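Local coordinates for protein diacylglycerol O-acyltransferase (Marinobacter hydrocarbonoclasticus, PDB 6CHJ) that makes wax esters and probably also triacylglycerols, transferring the acyl group of an acyl-CoA to a long-chain alcohol or a diacylglycerol, at residues B[17-22]-B[403-408]; B[233-238]-B[426-431]; B[407-412]-B[430-435]. One frame throughout, in Å; residues are numbered along the deposited sequence.

Contact 1 of 3, residues B[17-22]-B[403-408]; sequences RQQPMH and IDMDRL
Over one face of the R407 guanidinium lies CB of D406, 3.9 Å above the plane and offset toward the rim. The D406 carboxylate in turn lies 25° from the plane of the Q18 amide, whereas the Q19 amide is turned 72° against it. The two glutamines use different parts of the same aspartate. Q18 bends at chi2 and crosses D406 at about a right angle; its NE2 gives OD2 a weak hydrogen bond of 3.4 Å. Q19 passes the side chain and takes the backbone: its OE1 accepts the N-H of D406 at 3.0 Å, nearly straight (166°) but with the donor above the carbonyl plane. CG of Q19 takes the crowded position between the backbone N and the carbonyl carbon, and from there the extended chain reaches across. The far side of this amide is held too, NE2 binding L14 O, while D406 OD1 accepts the N-H of I235. D406 is the second residue of a type II beta turn, M405 to L408, on the loop that leads from strand 393-401 in one sheet to strand 410-417 in the other, in a protein of the CoA-dependent acyltransferase clan. Midway along the contact one water donates to both P20 O and D404 O, 2.5 Å from each, and so bridges two acceptors that cannot bond each other directly. Beyond it M21, bent at chi2 and chi3, curls back over I403: SD meets CG2 and CE meets CD1, both at 3.7 Å. M21 also packs on H135 and shares a backbone hydrogen bond with H136, the two histidines that open the HHxxxDG signature of the family.

Contact 2 of 3, residues B[233-238]-B[426-431]; sequences QKITGS and IGCRRT
C428 SG sits at the tight centre of this contact. Its CB points at the 233-238 loop, with SG anti to the backbone N, and the sulfur accepts two backbone N-H groups: T236 N across the contact at 3.5 Å and T431 N from its own segment at 3.4 Å. T236 OG1 comes to 3.3 Å of SG and hydrogen-bonds S238 OG, while CB of I235 packs on CB of C428 at 3.8 Å. An alanine in place of C428 would remove the sulfur that both N-H groups use, and would probably loosen the hold on T236 and T431. Close by, R429 N donates to S238 O at 2.9 Å in a nearly straight bond (169°), although the donor stands well above the carbonyl plane. R430, partly exposed, closes the rim but still packs closely. Its chain, bent at chi3, brings the guanidinium over the loop, so that T236 CG2 lies over one face, 3.2 Å above the plane and offset toward its rim, and K234 O lies at the edge, 2.6 Å from NH2. On the loose side the partly exposed Q233 only grazes T431 CG2, and the exposed K234 side chain leads away. R429, fully extended from CG to NE, also leaves the contact, to form a salt bridge with D77 of the second subunit; D109 of that subunit accepts the N-H of G237. The loop follows the end of strand 420-428 just before entering strand 239-247, its antiparallel neighbour at the sheet margin, while strand 410-417 flanks 420-428 on its other side.

Contact 3 of 3, residues B[407-412]-B[430-435]; sequences RLALNM and RTLPSL
Apolar packing carries most of this contact, and no hydrogen bond spans it. L432 is the central piece: its CG lies anti to the carbonyl carbon, beside the backbone N, and CD1 fits against both A409 and L410. That methyl meets L410 CB at 3.5 Å, where the two side chains cross at about a right angle, and A409 CB at 4.0 Å. L410, with CG anti to the backbone N, extends its CD1 to the CD1 of L435 at 3.9 Å, a tip-to-tip touch between obliquely crossing leucines. The polar element is slight. T431 OG1, placed between the backbone N and the carbonyl carbon, abuts the A409 methyl at 3.3 Å, an oxygen-to-carbon approach. Backbone geometry supplies the pairing of the leucines: L432 and L435 are the first and last residues of a type II beta turn, with P433 and S434 at the corners, S434 taking a positive phi of 71°. Both turn ends consequently face L410 at the start of strand 410-417. Helix 262-280 adds L274 against L410 and Y277 against L432, and Y277 OH also hydrogen-bonds P433 O. With its five touching residues all buried and their side chains almost wholly aliphatic, the contact joins the turn ahead of helix 437-453 to the sheet through shape and exclusion of water, without directional bonds.

Along the chain the segments come as 17-22, 233-238, 403-408, 407-412, 426-431 and 430-435, so contacts 1 and 2 interlock while contact 3 closes locally. The centres of contacts 1 and 2 lie about 8 Å apart. Those of contacts 2 and 3 are about 5 Å apart, and those of contacts 1 and 3 about 11 Å. R407 and L408 belong to contacts 1 and 3, R430 and T431 to 2 and 3. Contacts 2 and 3 reach one sheet, where strands 410-417 and 420-428 are neighbours; contact 1 ties that region to the start of strand 22-30 in the other sheet. Contacts 1 and 2 join the N-terminal catalytic and C-terminal family regions, while contact 3 lies wholly within the latter.

Contact 1 of 3, residues B[17-22]-B[403-408]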
loop_
_atom_site.group_PDB
_atom_site.type_symbol
_atom_site.label_atom_id
_atom_site.label_comp_id
_atom_site.label_asym_id
_atom_site.label_seq_id
_atom_site.Cartn_x
_atom_site.Cartn_y
_atom_site.Cartn_z
ATOM N N ARG B 17 0.371 -9.657 -6.294
ATOM C CA ARG B 17 0.571 -8.993 -5.002
ATOM C C ARG B 17 2.022 -9.086 -4.534
ATOM O O ARG B 17 2.515 -8.177 -3.855
ATOM C CB ARG B 17 -0.375 -9.558 -3.928
ATOM C CG ARG B 17 -0.143 -8.993 -2.479
ATOM C CD ARG B 17 -0.193 -7.444 -2.397
ATOM N NE ARG B 17 0.341 -6.889 -1.139
ATOM C CZ ARG B 17 1.570 -6.373 -0.992
ATOM N NH1 ARG B 17 2.427 -6.337 -2.018
ATOM N NH2 ARG B 17 1.964 -5.889 0.186
ATOM N N GLN B 18 2.728 -10.151 -4.887
ATOM C CA GLN B 18 4.092 -10.295 -4.397
ATOM C C GLN B 18 5.123 -9.582 -5.276
ATOM O O GLN B 18 6.267 -9.387 -4.840
ATOM C CB GLN B 18 4.439 -11.781 -4.245
ATOM C CG GLN B 18 4.650 -12.557 -5.557
ATOM C CD GLN B 18 3.334 -12.932 -6.264
ATOM O OE1 GLN B 18 2.226 -12.638 -5.765
ATOM N NE2 GLN B 18 3.456 -13.615 -7.422
ATOM N N GLN B 19 4.737 -9.153 -6.477
ATOM C CA GLN B 19 5.624 -8.413 -7.374
ATOM C C GLN B 19 4.849 -7.251 -7.994
ATOM O O GLN B 19 4.423 -7.305 -9.156
ATOM C CB GLN B 19 6.208 -9.340 -8.450
ATOM C CG GLN B 19 5.168 -10.250 -9.200
ATOM C CD GLN B 19 5.809 -11.411 -9.950
ATOM O OE1 GLN B 19 6.546 -12.217 -9.377
ATOM N NE2 GLN B 19 5.513 -11.507 -11.235
ATOM N N PRO B 20 4.649 -6.164 -7.251
ATOM C CA PRO B 20 4.158 -4.960 -7.915
ATOM C C PRO B 20 5.110 -4.590 -9.047
ATOM O O PRO B 20 6.313 -4.887 -9.015
ATOM C CB PRO B 20 4.136 -3.918 -6.799
ATOM C CG PRO B 20 3.961 -4.726 -5.566
ATOM C CD PRO B 20 4.731 -5.982 -5.792
ATOM N N MET B 21 4.537 -3.998 -10.083
ATOM C CA MET B 21 5.255 -3.681 -11.303
ATOM C C MET B 21 5.327 -2.168 -11.499
ATOM O O MET B 21 5.166 -1.647 -12.603
ATOM C CB MET B 21 4.610 -4.407 -12.494
ATOM C CG MET B 21 4.760 -5.947 -12.429
ATOM S SD MET B 21 6.481 -6.584 -12.377
ATOM C CE MET B 21 7.155 -5.729 -13.750
ATOM N N HIS B 22 5.535 -1.447 -10.409
ATOM C CA HIS B 22 5.774 -0.015 -10.463
ATOM C C HIS B 22 7.244 0.265 -10.158
ATOM O O HIS B 22 7.886 -0.464 -9.403
ATOM C CB HIS B 22 4.871 0.737 -9.480
ATOM C CG HIS B 22 5.027 0.317 -8.046
ATOM N ND1 HIS B 22 4.156 -0.552 -7.422
ATOM C CD2 HIS B 22 5.944 0.664 -7.110
ATOM C CE1 HIS B 22 4.539 -0.739 -6.173
ATOM N NE2 HIS B 22 5.626 -0.018 -5.958
ATOM N N ILE B 403 12.166 -2.964 -9.475
ATOM C CA ILE B 403 11.165 -4.023 -9.369
ATOM C C ILE B 403 11.866 -5.335 -9.021
ATOM O O ILE B 403 12.769 -5.771 -9.746
ATOM C CB ILE B 403 10.378 -4.178 -10.683
ATOM C CG1 ILE B 403 9.591 -2.915 -11.041
ATOM C CG2 ILE B 403 9.477 -5.404 -10.645
ATOM C CD1 ILE B 403 9.245 -2.861 -12.543
ATOM N N ASP B 404 11.434 -5.968 -7.935
ATOM C CA ASP B 404 11.659 -7.379 -7.653
ATOM C C ASP B 404 10.573 -8.260 -8.289
ATOM O O ASP B 404 9.430 -7.836 -8.518
ATOM C CB ASP B 404 11.665 -7.648 -6.158
ATOM C CG ASP B 404 12.735 -6.896 -5.438
ATOM O OD1 ASP B 404 13.859 -6.779 -5.981
ATOM O OD2 ASP B 404 12.454 -6.446 -4.311
ATOM N N MET B 405 10.944 -9.521 -8.512
ATOM C CA MET B 405 10.082 -10.553 -9.068
ATOM C C MET B 405 10.317 -11.849 -8.305
ATOM O O MET B 405 11.380 -12.045 -7.702
ATOM C CB MET B 405 10.401 -10.825 -10.545
ATOM C CG MET B 405 9.717 -9.931 -11.520
ATOM S SD MET B 405 10.057 -10.550 -13.165
ATOM C CE MET B 405 9.412 -12.239 -13.002
ATOM N N ASP B 406 9.317 -12.748 -8.364
ATOM C CA ASP B 406 9.546 -14.161 -8.078
ATOM C C ASP B 406 10.816 -14.621 -8.786
ATOM O O ASP B 406 10.948 -14.454 -10.001
ATOM C CB ASP B 406 8.365 -15.010 -8.573
ATOM C CG ASP B 406 7.232 -15.153 -7.554
ATOM O OD1 ASP B 406 7.381 -14.788 -6.369
ATOM O OD2 ASP B 406 6.169 -15.656 -7.959
ATOM N N ARG B 407 11.748 -15.190 -8.018
ATOM C CA ARG B 407 13.049 -15.705 -8.464
ATOM C C ARG B 407 14.025 -14.609 -8.900
ATOM O O ARG B 407 15.093 -14.927 -9.450
ATOM C CB ARG B 407 12.906 -16.775 -9.569
ATOM C CG ARG B 407 12.414 -18.138 -9.017
ATOM C CD ARG B 407 11.689 -19.030 -10.058
ATOM N NE ARG B 407 10.463 -18.464 -10.649
ATOM C CZ ARG B 407 9.224 -18.658 -10.192
ATOM N NH1 ARG B 407 8.196 -18.130 -10.834
ATOM N NH2 ARG B 407 9.008 -19.378 -9.103
ATOM N N LEU B 408 13.703 -13.314 -8.649
ATOM C CA LEU B 408 14.677 -12.207 -8.639
ATOM C C LEU B 408 14.383 -11.348 -7.396
ATOM O O LEU B 408 13.880 -10.229 -7.481
ATOM C CB LEU B 408 14.624 -11.361 -9.918
ATOM C CG LEU B 408 15.072 -12.053 -11.202
ATOM C CD1 LEU B 408 14.619 -11.288 -12.462
ATOM C CD2 LEU B 408 16.595 -12.246 -11.181
HETATM O O HOH W 1 7.925 -6.074 -7.492
#

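Contact 2 of 3, residues B[233-238]-B[426-431]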
loop_
_atom_site.group_PDB
_atom_site.type_symbol
_atom_site.label_atom_id
_atom_site.label_comp_id
_atom_site.label_asym_id
_atom_site.label_seq_id
_atom_site.Cartn_x
_atom_site.Cartn_y
_atom_site.Cartn_z
ATOM N N GLN B 233 14.306 -17.240 -5.523
ATOM C CA GLN B 233 13.213 -18.046 -5.016
ATOM C C GLN B 233 11.953 -17.185 -5.014
ATOM O O GLN B 233 12.003 -15.983 -5.279
ATOM C CB GLN B 233 13.544 -18.586 -3.614
ATOM C CG GLN B 233 14.417 -17.627 -2.801
ATOM C CD GLN B 233 14.826 -18.180 -1.432
ATOM O OE1 GLN B 233 14.099 -18.967 -0.822
ATOM N NE2 GLN B 233 15.999 -17.770 -0.950
ATOM N N LYS B 234 10.815 -17.813 -4.746
ATOM C CA LYS B 234 9.552 -17.090 -4.678
ATOM C C LYS B 234 9.584 -16.068 -3.536
ATOM O O LYS B 234 10.166 -16.305 -2.470
ATOM C CB LYS B 234 8.384 -18.073 -4.489
ATOM C CG LYS B 234 8.033 -18.893 -5.765
ATOM C CD LYS B 234 6.825 -19.825 -5.571
ATOM C CE LYS B 234 6.059 -20.083 -6.896
ATOM N NZ LYS B 234 4.748 -19.338 -7.011
ATOM N N ILE B 235 8.943 -14.922 -3.754
ATOM C CA ILE B 235 9.098 -13.782 -2.866
ATOM C C ILE B 235 7.738 -13.389 -2.295
ATOM O O ILE B 235 6.688 -13.836 -2.750
ATOM C CB ILE B 235 9.759 -12.580 -3.569
ATOM C CG1 ILE B 235 8.880 -12.105 -4.721
ATOM C CG2 ILE B 235 11.132 -12.953 -4.088
ATOM C CD1 ILE B 235 9.240 -10.728 -5.241
ATOM N N THR B 236 7.788 -12.564 -1.257
ATOM C CA THR B 236 6.638 -11.855 -0.732
ATOM C C THR B 236 6.545 -10.469 -1.363
ATOM O O THR B 236 7.446 -10.012 -2.073
ATOM C CB THR B 236 6.744 -11.716 0.779
ATOM O OG1 THR B 236 7.743 -10.729 1.073
ATOM C CG2 THR B 236 7.165 -13.038 1.405
ATOM N N GLY B 237 5.444 -9.788 -1.077
ATOM C CA GLY B 237 5.261 -8.437 -1.554
ATOM C C GLY B 237 5.830 -7.333 -0.677
ATOM O O GLY B 237 5.603 -6.154 -0.974
ATOM N N SER B 238 6.548 -7.660 0.394
ATOM C CA SER B 238 7.130 -6.644 1.261
ATOM C C SER B 238 8.555 -6.356 0.807
ATOM O O SER B 238 9.286 -7.262 0.389
ATOM C CB SER B 238 7.108 -7.072 2.733
ATOM O OG SER B 238 7.888 -8.241 2.942
ATOM N N ILE B 426 16.750 -2.672 -4.003
ATOM C CA ILE B 426 15.385 -3.000 -3.589
ATOM C C ILE B 426 15.251 -4.520 -3.538
ATOM O O ILE B 426 15.671 -5.221 -4.467
ATOM C CB ILE B 426 14.330 -2.375 -4.522
ATOM C CG1 ILE B 426 12.924 -2.577 -3.957
ATOM C CG2 ILE B 426 14.460 -2.898 -5.950
ATOM C CD1 ILE B 426 12.548 -1.567 -2.917
ATOM N N GLY B 427 14.698 -5.031 -2.445
ATOM C CA GLY B 427 14.667 -6.469 -2.255
ATOM C C GLY B 427 13.444 -6.918 -1.485
ATOM O O GLY B 427 12.809 -6.133 -0.748
ATOM N N CYS B 428 13.106 -8.200 -1.677
ATOM C CA CYS B 428 12.043 -8.803 -0.885
ATOM C C CYS B 428 12.499 -8.871 0.571
ATOM O O CYS B 428 13.545 -9.450 0.870
ATOM C CB CYS B 428 11.690 -10.192 -1.410
ATOM S SG CYS B 428 10.786 -11.183 -0.197
ATOM N N ARG B 429 11.730 -8.251 1.472
ATOM C CA ARG B 429 12.117 -8.203 2.883
ATOM C C ARG B 429 12.277 -9.595 3.502
ATOM O O ARG B 429 13.140 -9.783 4.360
ATOM C CB ARG B 429 11.086 -7.406 3.682
ATOM C CG ARG B 429 11.421 -7.319 5.165
ATOM C CD ARG B 429 10.455 -6.439 5.951
ATOM N NE ARG B 429 10.982 -6.174 7.289
ATOM C CZ ARG B 429 11.714 -5.110 7.619
ATOM N NH1 ARG B 429 12.014 -4.172 6.718
ATOM N NH2 ARG B 429 12.148 -4.982 8.864
ATOM N N ARG B 430 11.459 -10.584 3.101
ATOM C CA ARG B 430 11.582 -11.894 3.742
ATOM C C ARG B 430 12.795 -12.672 3.243
ATOM O O ARG B 430 13.555 -13.230 4.044
ATOM C CB ARG B 430 10.333 -12.744 3.530
ATOM C CG ARG B 430 10.548 -14.162 4.047
ATOM C CD ARG B 430 9.575 -15.153 3.462
ATOM N NE ARG B 430 9.845 -15.450 2.056
ATOM C CZ ARG B 430 8.945 -15.981 1.225
ATOM N NH1 ARG B 430 7.714 -16.249 1.667
ATOM N NH2 ARG B 430 9.261 -16.235 -0.051
ATOM N N THR B 431 12.987 -12.753 1.929
ATOM C CA THR B 431 14.040 -13.648 1.480
ATOM C C THR B 431 15.422 -13.036 1.651
ATOM O O THR B 431 16.414 -13.772 1.636
ATOM C CB THR B 431 13.779 -14.099 0.027
ATOM O OG1 THR B 431 13.734 -12.966 -0.829
ATOM C CG2 THR B 431 12.418 -14.796 -0.076
#

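Contact 3 of 3, residues B[407-412]-B[430-435]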
loop_
_atom_site.group_PDB
_atom_site.type_symbol
_atom_site.label_atom_id
_atom_site.label_comp_id
_atom_site.label_asym_id
_atom_site.label_seq_id
_atom_site.Cartn_x
_atom_site.Cartn_y
_atom_site.Cartn_z
ATOM N N ARG B 407 11.748 -15.190 -8.018
ATOM C CA ARG B 407 13.049 -15.705 -8.464
ATOM C C ARG B 407 14.025 -14.609 -8.900
ATOM O O ARG B 407 15.093 -14.927 -9.450
ATOM C CB ARG B 407 12.906 -16.775 -9.569
ATOM C CG ARG B 407 12.414 -18.138 -9.017
ATOM C CD ARG B 407 11.689 -19.030 -10.058
ATOM N NE ARG B 407 10.463 -18.464 -10.649
ATOM C CZ ARG B 407 9.224 -18.658 -10.192
ATOM N NH1 ARG B 407 8.196 -18.130 -10.834
ATOM N NH2 ARG B 407 9.008 -19.378 -9.103
ATOM N N LEU B 408 13.703 -13.314 -8.649
ATOM C CA LEU B 408 14.677 -12.207 -8.639
ATOM C C LEU B 408 14.383 -11.348 -7.396
ATOM O O LEU B 408 13.880 -10.229 -7.481
ATOM C CB LEU B 408 14.624 -11.361 -9.918
ATOM C CG LEU B 408 15.072 -12.053 -11.202
ATOM C CD1 LEU B 408 14.619 -11.288 -12.462
ATOM C CD2 LEU B 408 16.595 -12.246 -11.181
ATOM N N ALA B 409 14.735 -11.867 -6.214
ATOM C CA ALA B 409 14.422 -11.157 -4.976
ATOM C C ALA B 409 15.096 -9.789 -4.908
ATOM O O ALA B 409 14.551 -8.872 -4.278
ATOM C CB ALA B 409 14.815 -12.000 -3.766
ATOM N N LEU B 410 16.245 -9.616 -5.576
ATOM C CA LEU B 410 17.073 -8.425 -5.431
ATOM C C LEU B 410 17.269 -7.750 -6.779
ATOM O O LEU B 410 17.579 -8.411 -7.776
ATOM C CB LEU B 410 18.434 -8.773 -4.824
ATOM C CG LEU B 410 19.457 -7.652 -4.560
ATOM C CD1 LEU B 410 18.974 -6.593 -3.559
ATOM C CD2 LEU B 410 20.759 -8.243 -4.063
ATOM N N ASN B 411 17.081 -6.436 -6.812
ATOM C CA ASN B 411 17.338 -5.654 -8.008
ATOM C C ASN B 411 18.239 -4.487 -7.626
ATOM O O ASN B 411 17.870 -3.660 -6.780
ATOM C CB ASN B 411 16.036 -5.168 -8.640
ATOM C CG ASN B 411 16.252 -4.598 -10.018
ATOM O OD1 ASN B 411 17.052 -3.686 -10.197
ATOM N ND2 ASN B 411 15.566 -5.149 -11.009
ATOM N N MET B 412 19.421 -4.436 -8.227
ATOM C CA MET B 412 20.399 -3.403 -7.934
ATOM C C MET B 412 20.349 -2.383 -9.054
ATOM O O MET B 412 20.566 -2.729 -10.221
ATOM C CB MET B 412 21.802 -3.985 -7.800
ATOM C CG MET B 412 21.968 -4.993 -6.657
ATOM S SD MET B 412 23.629 -5.722 -6.609
ATOM C CE MET B 412 24.423 -4.807 -5.299
ATOM N N ARG B 430 11.459 -10.584 3.101
ATOM C CA ARG B 430 11.582 -11.894 3.742
ATOM C C ARG B 430 12.795 -12.672 3.243
ATOM O O ARG B 430 13.555 -13.230 4.044
ATOM C CB ARG B 430 10.333 -12.744 3.530
ATOM C CG ARG B 430 10.548 -14.162 4.047
ATOM C CD ARG B 430 9.575 -15.153 3.462
ATOM N NE ARG B 430 9.845 -15.450 2.056
ATOM C CZ ARG B 430 8.945 -15.981 1.225
ATOM N NH1 ARG B 430 7.714 -16.249 1.667
ATOM N NH2 ARG B 430 9.261 -16.235 -0.051
ATOM N N THR B 431 12.987 -12.753 1.929
ATOM C CA THR B 431 14.040 -13.648 1.480
ATOM C C THR B 431 15.422 -13.036 1.651
ATOM O O THR B 431 16.414 -13.772 1.636
ATOM C CB THR B 431 13.779 -14.099 0.027
ATOM O OG1 THR B 431 13.734 -12.966 -0.829
ATOM C CG2 THR B 431 12.418 -14.796 -0.076
ATOM N N LEU B 432 15.513 -11.728 1.877
ATOM C CA LEU B 432 16.796 -11.042 2.003
ATOM C C LEU B 432 16.869 -10.305 3.336
ATOM O O LEU B 432 16.877 -9.066 3.374
ATOM C CB LEU B 432 17.023 -10.092 0.831
ATOM C CG LEU B 432 17.319 -10.880 -0.445
ATOM C CD1 LEU B 432 17.475 -9.972 -1.641
ATOM C CD2 LEU B 432 18.566 -11.714 -0.227
ATOM N N PRO B 433 16.958 -11.043 4.447
ATOM C CA PRO B 433 17.054 -10.395 5.758
ATOM C C PRO B 433 18.289 -9.514 5.872
ATOM O O PRO B 433 19.389 -9.903 5.473
ATOM C CB PRO B 433 17.126 -11.582 6.725
ATOM C CG PRO B 433 17.661 -12.713 5.896
ATOM C CD PRO B 433 17.015 -12.512 4.568
ATOM N N SER B 434 18.083 -8.310 6.419
ATOM C CA SER B 434 19.153 -7.375 6.777
ATOM C C SER B 434 19.804 -6.768 5.537
ATOM O O SER B 434 20.998 -6.490 5.517
ATOM C CB SER B 434 20.194 -8.039 7.679
ATOM O OG SER B 434 19.575 -8.513 8.863
ATOM N N LEU B 435 18.987 -6.514 4.519
ATOM C CA LEU B 435 19.490 -6.084 3.225
ATOM C C LEU B 435 20.239 -4.761 3.313
ATOM O O LEU B 435 21.092 -4.482 2.459
ATOM C CB LEU B 435 18.311 -5.985 2.246
ATOM C CG LEU B 435 18.469 -5.549 0.789
ATOM C CD1 LEU B 435 17.336 -6.138 -0.049
ATOM C CD2 LEU B 435 18.403 -4.053 0.693
#